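Local coordinates for programmed cell death 6-interacting protein (Homo sapiens, PDB 5WA1), which sorts cargo into multivesicular bodies and acts in cytokinesis and membrane repair, here as its Bro1 domain, the part that binds CHMP4 proteins, at residues Ala23-Ser27 / Val265-Lys269; Leu112-Asp118 / Ser129-Ala135; Lys290-Ala296 / Tyr340-Pro345. Numbering follows the deposited sequence.

Interaction 1 of 3, residues Ala23-Ser27 / Val265-Lys269; sequences ATFIS and VLAAK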
loop_
_atom_site.group_PDB
_atom_site.type_symbol
_atom_site.label_atom_id
_atom_site.label_comp_id
_atom_site.label_asym_id
_atom_site.label_seq_id
_atom_site.Cartn_x
_atom_site.Cartn_y
_atom_site.Cartn_z
ATOM N N ALA A 23 -10.351 11.597 -1.100
ATOM C CA ALA A 23 -9.577 11.210 -2.287
ATOM C C ALA A 23 -8.124 11.682 -2.206
ATOM O O ALA A 23 -7.532 12.098 -3.205
ATOM C CB ALA A 23 -10.246 11.717 -3.571
ATOM N N THR A 24 -7.537 11.593 -1.008
ATOM C CA THR A 24 -6.160 12.021 -0.774
ATOM C C THR A 24 -5.263 10.843 -0.416
ATOM O O THR A 24 -4.565 10.870 0.602
ATOM C CB THR A 24 -6.108 13.064 0.340
ATOM O OG1 THR A 24 -6.712 12.526 1.522
ATOM C CG2 THR A 24 -6.848 14.326 -0.066
ATOM N N PHE A 25 -5.258 9.814 -1.257
ATOM C CA PHE A 25 -4.534 8.580 -0.996
ATOM C C PHE A 25 -3.176 8.586 -1.688
ATOM O O PHE A 25 -3.006 9.155 -2.767
ATOM C CB PHE A 25 -5.355 7.371 -1.460
ATOM C CG PHE A 25 -6.477 7.019 -0.523
ATOM C CD1 PHE A 25 -7.720 7.615 -0.655
ATOM C CD2 PHE A 25 -6.278 6.110 0.505
ATOM C CE1 PHE A 25 -8.751 7.302 0.219
ATOM C CE2 PHE A 25 -7.303 5.792 1.384
ATOM C CZ PHE A 25 -8.541 6.390 1.239
ATOM N N ILE A 26 -2.207 7.970 -1.038
ATOM C CA ILE A 26 -0.845 7.902 -1.543
ATOM C C ILE A 26 -0.718 6.667 -2.422
ATOM O O ILE A 26 -1.184 5.582 -2.051
ATOM C CB ILE A 26 0.162 7.858 -0.386
ATOM C CG1 ILE A 26 0.075 9.145 0.443
ATOM C CG2 ILE A 26 1.593 7.635 -0.914
ATOM C CD1 ILE A 26 0.717 9.007 1.816
ATOM N N SER A 27 -0.112 6.834 -3.596
ATOM C CA SER A 27 0.268 5.725 -4.453
ATOM C C SER A 27 1.713 5.926 -4.889
ATOM O O SER A 27 2.306 6.991 -4.699
ATOM C CB SER A 27 -0.657 5.601 -5.670
ATOM O OG SER A 27 -0.613 6.772 -6.456
ATOM N N VAL A 265 0.757 14.485 4.080
ATOM C CA VAL A 265 -0.477 13.723 3.983
ATOM C C VAL A 265 -0.578 12.722 5.124
ATOM O O VAL A 265 -1.652 12.542 5.715
ATOM C CB VAL A 265 -0.589 13.039 2.610
ATOM C CG1 VAL A 265 -1.756 12.050 2.614
ATOM C CG2 VAL A 265 -0.800 14.081 1.531
ATOM N N LEU A 266 0.529 12.060 5.461
ATOM C CA LEU A 266 0.514 11.121 6.580
ATOM C C LEU A 266 0.210 11.832 7.895
ATOM O O LEU A 266 -0.567 11.333 8.716
ATOM C CB LEU A 266 1.862 10.409 6.684
ATOM C CG LEU A 266 2.206 9.471 5.524
ATOM C CD1 LEU A 266 3.620 8.894 5.734
ATOM C CD2 LEU A 266 1.159 8.381 5.417
ATOM N N ALA A 267 0.865 12.972 8.132
ATOM C CA ALA A 267 0.605 13.750 9.345
ATOM C C ALA A 267 -0.859 14.178 9.422
ATOM O O ALA A 267 -1.505 14.056 10.475
ATOM C CB ALA A 267 1.530 14.963 9.385
ATOM N N ALA A 268 -1.408 14.670 8.309
ATOM C CA ALA A 268 -2.806 15.078 8.294
ATOM C C ALA A 268 -3.729 13.897 8.580
ATOM O O ALA A 268 -4.645 13.998 9.403
ATOM C CB ALA A 268 -3.154 15.718 6.952
ATOM N N LYS A 269 -3.485 12.759 7.921
ATOM C CA LYS A 269 -4.344 11.592 8.101
ATOM C C LYS A 269 -4.258 11.033 9.518
ATOM O O LYS A 269 -5.258 10.537 10.044
ATOM C CB LYS A 269 -3.985 10.505 7.081
ATOM C CG LYS A 269 -4.468 10.783 5.661
ATOM C CD LYS A 269 -5.812 10.160 5.383
ATOM C CE LYS A 269 -6.225 10.366 3.925
ATOM N NZ LYS A 269 -5.715 9.265 3.070
HETATM O O HOH W 1 -3.392 8.923 2.440
#

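Interaction 2 of 3, residues Leu112-Asp118 / Ser129-Ala135; sequences LTFTWKD and SVKLALA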
loop_
_atom_site.group_PDB
_atom_site.type_symbol
_atom_site.label_atom_id
_atom_site.label_comp_id
_atom_site.label_asym_id
_atom_site.label_seq_id
_atom_site.Cartn_x
_atom_site.Cartn_y
_atom_site.Cartn_z
ATOM N N LEU A 112 22.971 -11.925 -18.306
ATOM C CA LEU A 112 21.724 -11.178 -18.389
ATOM C C LEU A 112 21.836 -10.014 -17.426
ATOM O O LEU A 112 22.008 -10.234 -16.227
ATOM C CB LEU A 112 20.522 -12.051 -18.022
ATOM C CG LEU A 112 19.613 -12.584 -19.128
ATOM C CD1 LEU A 112 18.479 -13.384 -18.515
ATOM C CD2 LEU A 112 19.073 -11.441 -19.964
ATOM N N THR A 113 21.747 -8.786 -17.934
ATOM C CA THR A 113 21.878 -7.591 -17.106
ATOM C C THR A 113 20.587 -6.785 -17.151
ATOM O O THR A 113 20.171 -6.311 -18.214
ATOM C CB THR A 113 23.060 -6.728 -17.548
ATOM O OG1 THR A 113 24.285 -7.419 -17.268
ATOM C CG2 THR A 113 23.052 -5.404 -16.799
ATOM N N PHE A 114 19.967 -6.620 -15.993
ATOM C CA PHE A 114 18.758 -5.821 -15.871
ATOM C C PHE A 114 19.129 -4.450 -15.332
ATOM O O PHE A 114 19.853 -4.342 -14.333
ATOM C CB PHE A 114 17.742 -6.505 -14.960
ATOM C CG PHE A 114 17.483 -7.939 -15.320
ATOM C CD1 PHE A 114 16.602 -8.266 -16.340
ATOM C CD2 PHE A 114 18.123 -8.960 -14.637
ATOM C CE1 PHE A 114 16.363 -9.592 -16.670
ATOM C CE2 PHE A 114 17.892 -10.285 -14.960
ATOM C CZ PHE A 114 17.012 -10.601 -15.976
ATOM N N THR A 115 18.661 -3.410 -16.013
ATOM C CA THR A 115 18.915 -2.031 -15.629
ATOM C C THR A 115 17.596 -1.396 -15.226
ATOM O O THR A 115 16.646 -1.392 -16.012
ATOM C CB THR A 115 19.557 -1.252 -16.775
ATOM O OG1 THR A 115 20.788 -1.882 -17.138
ATOM C CG2 THR A 115 19.831 0.182 -16.354
ATOM N N TRP A 116 17.548 -0.863 -14.007
ATOM C CA TRP A 116 16.346 -0.261 -13.451
ATOM C C TRP A 116 16.681 1.110 -12.890
ATOM O O TRP A 116 17.783 1.341 -12.380
ATOM C CB TRP A 116 15.738 -1.123 -12.346
ATOM C CG TRP A 116 15.101 -2.374 -12.846
ATOM C CD1 TRP A 116 15.728 -3.534 -13.195
ATOM C CD2 TRP A 116 13.700 -2.596 -13.042
ATOM N NE1 TRP A 116 14.804 -4.467 -13.602
ATOM C CE2 TRP A 116 13.551 -3.916 -13.518
ATOM C CE3 TRP A 116 12.558 -1.809 -12.865
ATOM C CZ2 TRP A 116 12.305 -4.466 -13.815
ATOM C CZ3 TRP A 116 11.319 -2.358 -13.162
ATOM C CH2 TRP A 116 11.206 -3.671 -13.634
ATOM N N LYS A 117 15.734 2.001 -13.010
ATOM C CA LYS A 117 15.876 3.340 -12.541
ATOM C C LYS A 117 15.167 3.515 -11.191
ATOM O O LYS A 117 14.232 2.815 -10.890
ATOM C CB LYS A 117 15.271 4.243 -13.572
ATOM C CG LYS A 117 15.636 5.685 -13.432
ATOM C CD LYS A 117 14.840 6.501 -14.413
ATOM C CE LYS A 117 15.000 7.969 -14.105
ATOM N NZ LYS A 117 13.829 8.731 -14.598
ATOM N N ASP A 118 15.645 4.437 -10.372
ATOM C CA ASP A 118 15.015 4.677 -9.076
ATOM C C ASP A 118 13.603 5.213 -9.264
ATOM O O ASP A 118 13.359 6.084 -10.106
ATOM C CB ASP A 118 15.845 5.663 -8.256
ATOM C CG ASP A 118 15.433 5.696 -6.795
ATOM O OD1 ASP A 118 14.492 6.447 -6.453
ATOM O OD2 ASP A 118 16.048 4.967 -5.988
ATOM N N SER A 129 20.365 10.354 -14.478
ATOM C CA SER A 129 19.390 9.728 -13.605
ATOM C C SER A 129 20.070 8.732 -12.668
ATOM O O SER A 129 21.257 8.418 -12.798
ATOM C CB SER A 129 18.301 9.034 -14.422
ATOM O OG SER A 129 18.842 7.993 -15.215
ATOM N N VAL A 130 19.298 8.233 -11.710
ATOM C CA VAL A 130 19.780 7.263 -10.734
ATOM C C VAL A 130 19.356 5.887 -11.231
ATOM O O VAL A 130 18.195 5.486 -11.094
ATOM C CB VAL A 130 19.250 7.559 -9.328
ATOM C CG1 VAL A 130 19.774 6.529 -8.337
ATOM C CG2 VAL A 130 19.660 8.960 -8.902
ATOM N N LYS A 131 20.307 5.163 -11.819
ATOM C CA LYS A 131 20.090 3.846 -12.391
ATOM C C LYS A 131 20.982 2.828 -11.696
ATOM O O LYS A 131 22.008 3.173 -11.101
ATOM C CB LYS A 131 20.385 3.838 -13.898
ATOM C CG LYS A 131 19.494 4.737 -14.736
ATOM C CD LYS A 131 19.893 4.662 -16.206
ATOM C CE LYS A 131 18.906 5.398 -17.101
ATOM N NZ LYS A 131 19.283 5.302 -18.540
ATOM N N LEU A 132 20.583 1.560 -11.783
ATOM C CA LEU A 132 21.416 0.457 -11.312
ATOM C C LEU A 132 21.246 -0.733 -12.246
ATOM O O LEU A 132 20.118 -1.130 -12.553
ATOM C CB LEU A 132 21.058 0.064 -9.875
ATOM C CG LEU A 132 21.712 -1.221 -9.356
ATOM C CD1 LEU A 132 23.239 -1.140 -9.430
ATOM C CD2 LEU A 132 21.246 -1.531 -7.939
ATOM N N ALA A 133 22.365 -1.304 -12.687
ATOM C CA ALA A 133 22.362 -2.466 -13.564
ATOM C C ALA A 133 23.053 -3.625 -12.864
ATOM O O ALA A 133 24.182 -3.478 -12.384
ATOM C CB ALA A 133 23.050 -2.155 -14.893
ATOM N N LEU A 134 22.378 -4.770 -12.797
ATOM C CA LEU A 134 22.926 -5.951 -12.148
ATOM C C LEU A 134 22.581 -7.198 -12.949
ATOM O O LEU A 134 21.479 -7.315 -13.495
ATOM C CB LEU A 134 22.399 -6.100 -10.719
ATOM C CG LEU A 134 22.868 -5.054 -9.708
ATOM C CD1 LEU A 134 22.128 -5.219 -8.397
ATOM C CD2 LEU A 134 24.371 -5.165 -9.499
ATOM N N ALA A 135 23.534 -8.128 -13.011
ATOM C CA ALA A 135 23.300 -9.443 -13.611
ATOM C C ALA A 135 22.778 -10.390 -12.528
ATOM O O ALA A 135 23.474 -11.281 -12.033
ATOM C CB ALA A 135 24.578 -9.968 -14.264
#

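Interaction 3 of 3, residues Lys290-Ala296 / Tyr340-Pro345; sequences KFGEEIA and YHDRVP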
loop_
_atom_site.group_PDB
_atom_site.type_symbol
_atom_site.label_atom_id
_atom_site.label_comp_id
_atom_site.label_asym_id
_atom_site.label_seq_id
_atom_site.Cartn_x
_atom_site.Cartn_y
_atom_site.Cartn_z
ATOM N N LYS A 290 -23.753 10.718 28.544
ATOM C CA LYS A 290 -22.510 11.205 29.146
ATOM C C LYS A 290 -22.151 12.510 28.445
ATOM O O LYS A 290 -21.248 12.588 27.612
ATOM C CB LYS A 290 -21.401 10.158 29.016
ATOM C CG LYS A 290 -21.672 8.881 29.801
ATOM C CD LYS A 290 -20.765 7.735 29.352
ATOM C CE LYS A 290 -20.946 6.544 30.274
ATOM N NZ LYS A 290 -19.807 5.603 30.213
ATOM N N PHE A 291 -22.889 13.558 28.801
ATOM C CA PHE A 291 -22.848 14.790 28.022
ATOM C C PHE A 291 -21.558 15.561 28.247
ATOM O O PHE A 291 -21.069 16.223 27.327
ATOM C CB PHE A 291 -24.073 15.659 28.373
ATOM C CG PHE A 291 -25.388 15.043 27.956
ATOM C CD1 PHE A 291 -25.600 14.614 26.656
ATOM C CD2 PHE A 291 -26.412 14.884 28.883
ATOM C CE1 PHE A 291 -26.817 14.043 26.281
ATOM C CE2 PHE A 291 -27.630 14.320 28.519
ATOM C CZ PHE A 291 -27.839 13.902 27.223
ATOM N N GLY A 292 -21.008 15.526 29.465
ATOM C CA GLY A 292 -19.706 16.128 29.682
ATOM C C GLY A 292 -18.640 15.462 28.832
ATOM O O GLY A 292 -17.852 16.131 28.156
ATOM N N GLU A 293 -18.636 14.127 28.819
ATOM C CA GLU A 293 -17.662 13.403 28.008
ATOM C C GLU A 293 -17.849 13.694 26.525
ATOM O O GLU A 293 -16.866 13.846 25.789
ATOM C CB GLU A 293 -17.754 11.898 28.268
ATOM C CG GLU A 293 -16.897 11.102 27.279
ATOM C CD GLU A 293 -16.918 9.596 27.499
ATOM O OE1 GLU A 293 -17.437 9.142 28.544
ATOM O OE2 GLU A 293 -16.398 8.863 26.619
ATOM N N GLU A 294 -19.101 13.782 26.063
ATOM C CA GLU A 294 -19.336 14.102 24.657
ATOM C C GLU A 294 -18.668 15.418 24.277
ATOM O O GLU A 294 -18.024 15.513 23.224
ATOM C CB GLU A 294 -20.838 14.178 24.350
ATOM C CG GLU A 294 -21.075 14.469 22.864
ATOM C CD GLU A 294 -22.448 15.052 22.521
ATOM O OE1 GLU A 294 -23.253 15.332 23.443
ATOM O OE2 GLU A 294 -22.708 15.226 21.299
ATOM N N ILE A 295 -18.811 16.437 25.129
ATOM C CA ILE A 295 -18.232 17.752 24.862
ATOM C C ILE A 295 -16.711 17.672 24.840
ATOM O O ILE A 295 -16.055 18.269 23.978
ATOM C CB ILE A 295 -18.729 18.774 25.908
ATOM C CG1 ILE A 295 -20.188 19.134 25.650
ATOM C CG2 ILE A 295 -17.860 20.029 25.880
ATOM C CD1 ILE A 295 -20.877 19.835 26.823
ATOM N N ALA A 296 -16.123 16.961 25.807
ATOM C CA ALA A 296 -14.667 16.849 25.869
ATOM C C ALA A 296 -14.111 16.201 24.610
ATOM O O ALA A 296 -13.067 16.617 24.093
ATOM C CB ALA A 296 -14.249 16.046 27.097
ATOM N N TYR A 340 -28.234 20.176 31.679
ATOM C CA TYR A 340 -27.699 19.011 32.375
ATOM C C TYR A 340 -26.629 19.385 33.388
ATOM O O TYR A 340 -26.564 18.776 34.464
ATOM C CB TYR A 340 -27.158 18.007 31.358
ATOM C CG TYR A 340 -28.146 17.750 30.251
ATOM C CD1 TYR A 340 -29.409 17.237 30.532
ATOM C CD2 TYR A 340 -27.831 18.050 28.928
ATOM C CE1 TYR A 340 -30.331 17.007 29.522
ATOM C CE2 TYR A 340 -28.736 17.825 27.911
ATOM C CZ TYR A 340 -29.986 17.304 28.210
ATOM O OH TYR A 340 -30.889 17.086 27.192
ATOM N N HIS A 341 -25.799 20.384 33.072
ATOM C CA HIS A 341 -24.707 20.821 33.948
ATOM C C HIS A 341 -23.739 19.684 34.277
ATOM O O HIS A 341 -23.236 19.584 35.399
ATOM C CB HIS A 341 -25.253 21.460 35.224
ATOM C CG HIS A 341 -26.115 22.650 34.963
ATOM N ND1 HIS A 341 -27.312 22.863 35.610
ATOM C CD2 HIS A 341 -25.955 23.692 34.114
ATOM C CE1 HIS A 341 -27.852 23.988 35.176
ATOM N NE2 HIS A 341 -27.049 24.509 34.265
ATOM N N ASP A 342 -23.483 18.813 33.294
ATOM C CA ASP A 342 -22.403 17.843 33.415
ATOM C C ASP A 342 -21.067 18.565 33.491
ATOM O O ASP A 342 -20.822 19.523 32.751
ATOM C CB ASP A 342 -22.368 16.903 32.201
ATOM C CG ASP A 342 -23.327 15.716 32.317
ATOM O OD1 ASP A 342 -24.177 15.698 33.214
ATOM O OD2 ASP A 342 -23.207 14.780 31.494
ATOM N N ARG A 343 -20.185 18.091 34.364
ATOM C CA ARG A 343 -18.804 18.550 34.315
ATOM C C ARG A 343 -18.138 18.009 33.058
ATOM O O ARG A 343 -18.316 16.843 32.692
ATOM C CB ARG A 343 -18.025 18.095 35.546
ATOM C CG ARG A 343 -16.633 18.699 35.610
ATOM C CD ARG A 343 -15.658 17.833 36.391
ATOM N NE ARG A 343 -14.389 17.693 35.679
ATOM C CZ ARG A 343 -13.360 18.526 35.806
ATOM N NH1 ARG A 343 -13.439 19.567 36.629
ATOM N NH2 ARG A 343 -12.248 18.317 35.114
ATOM N N VAL A 344 -17.387 18.866 32.377
ATOM C CA VAL A 344 -16.633 18.472 31.191
ATOM C C VAL A 344 -15.275 17.961 31.663
ATOM O O VAL A 344 -14.485 18.754 32.198
ATOM C CB VAL A 344 -16.483 19.629 30.197
ATOM C CG1 VAL A 344 -15.642 19.185 28.997
ATOM C CG2 VAL A 344 -17.854 20.115 29.751
ATOM N N PRO A 345 -14.977 16.674 31.515
ATOM C CA PRO A 345 -13.702 16.154 32.023
ATOM C C PRO A 345 -12.524 16.596 31.169
ATOM O O PRO A 345 -12.656 16.851 29.967
ATOM C CB PRO A 345 -13.890 14.632 31.952
ATOM C CG PRO A 345 -14.873 14.441 30.835
ATOM C CD PRO A 345 -15.787 15.639 30.844
#

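Interaction 1 of 3, residues Ala23-Ser27 / Val265-Lys269
In this Bro1 domain, which is built largely of long helices, the irregular N-terminal segment Ala23-Ser27, extended only from Phe25 on, lies against helix 262-287. Lys269 makes the main polar link. Its chi1 is m, chi2 lies between wells at -93°, chi3 is t and chi4 is p. This bent path carries the ammonium group to the loop. There NZ donates a hydrogen bond to the backbone O of Thr24, at 3.2 Å. The same NZ sits over one face of the Phe25 ring, 4.1 Å from the centroid and 11° off the normal, a cation-pi contact. Glu218 of helix 202-226 forms a salt bridge with Lys269, so the charge is also balanced by an acid. Thr24 has chi1 p, which places OG1 beside the Lys269 chain, 3.3 Å from CE. Ile26 adds the apolar part. With chi1 m and chi2 t, its CD1 reaches CD2 of Leu266 at 3.7 Å and CG1 of Val265 at 4.0 Å. Gln215 accepts a hydrogen bond from the Ile26 backbone N, which ties the loop to helix 202-226. One water bridges the polar pair: it donates to Thr24 O at 2.9 Å and accepts from Lys269 NZ at 2.4 Å.

Interaction 2 of 3, residues Leu112-Asp118 / Ser129-Ala135
Five backbone hydrogen bonds join the two segments. Phe114 N to Leu134 O and Leu134 N to Phe114 O are each 3.0 Å. Trp116 N to Leu132 O is 3.0 Å, and Leu132 N to Trp116 O is 2.9 Å. Asp118 N to Val130 O, 2.9 Å, extends the pairing past the strands. This is a beta hairpin of two antiparallel strands; the short strand axes lie at 162°. Thr115 with Ala133 and Lys117 with Lys131 are the non-hydrogen-bonded pairs. CA-H...O contacts fill in between, such as Ala133 CA to Phe114 O at 3.2 Å.

Side chains alternate between the two faces. On one, Thr115 OG1 lies 3.2 Å from Ala133 CB, and Lys117 CG lies 4.2 Å from Lys131 CG. Further out, Lys117 CE meets Ser129 CB at 3.5 Å. The other face carries Phe114, Trp116, Leu132 and Leu134.

That second face packs on helices. Trp116 touches Cys143 and Asn147 of helix 137-157, hydrogen-bonds through NE1 to Glu140 OE1, and meets Tyr139 edge-to-face. Phe114 and Trp116 also touch Arg71 of helix 56-75. At the other edge of strand 114-117, Thr115 and Lys117 are joined by backbone hydrogen bonds to Ser34 and Lys32.

Interaction 3 of 3, residues Lys290-Ala296 / Tyr340-Pro345
The Phe291 ring overlaps the Tyr340 ring in an offset stack. The centroids are 4.2 Å apart and the planes are at 21°. The closest atoms are Phe291 CD2 and Tyr340 CD2, at 3.5 Å. Next along the chain, His341 has positive phi and ends the helical run of 319-340. The chain then extends past the start of helix 291-311. Asp342 points toward that helix. Its OD2 accepts a hydrogen bond from Gly292 N at 3.1 Å and a weak one from Phe291 N at 3.0 Å. These amides belong to the first turn, so a carboxylate from a distant part of the sequence meets the helix N terminus. Gly292 allows a close approach: its CA makes a CA-H...O contact with Arg343 O at 3.4 Å, where a CB would clash. Apolar packing continues with Val344, whose CG2 is 3.9 Å from Ile295 CG2 and whose CG1 is 3.9 Å from Ala296 CB. Pro345 CD lies 4.1 Å from Ala296 CB. Ile295 also touches Ala332 and Asn336 of helix 319-340. The arrangement is that of a helical hairpin, helices 291-311 and 319-340, whose exit segment folds back across the hairpin's open end.

Overall arrangement
Starting at the N terminus, residues 23-27 pack on helix 262-287, so interaction 1 closes a loop of 237 intervening residues, mostly helical. Interaction 2 falls within that loop. It is a short local closure, with ten residues between its segments, and the centres of the two contacts are 30 Å apart. Interaction 3 opens only after interaction 1 has closed. Helix 262-287 leads into helix 291-311, and interaction 3 closes a loop of 43 residues, tying the start of helix 291-311 to the segment after helix 319-340. Interactions 2 and 3 lie on opposite sides of the chain's centre, their own centres 61 Å apart. Thus the N-terminal segment is tied to the middle of the domain.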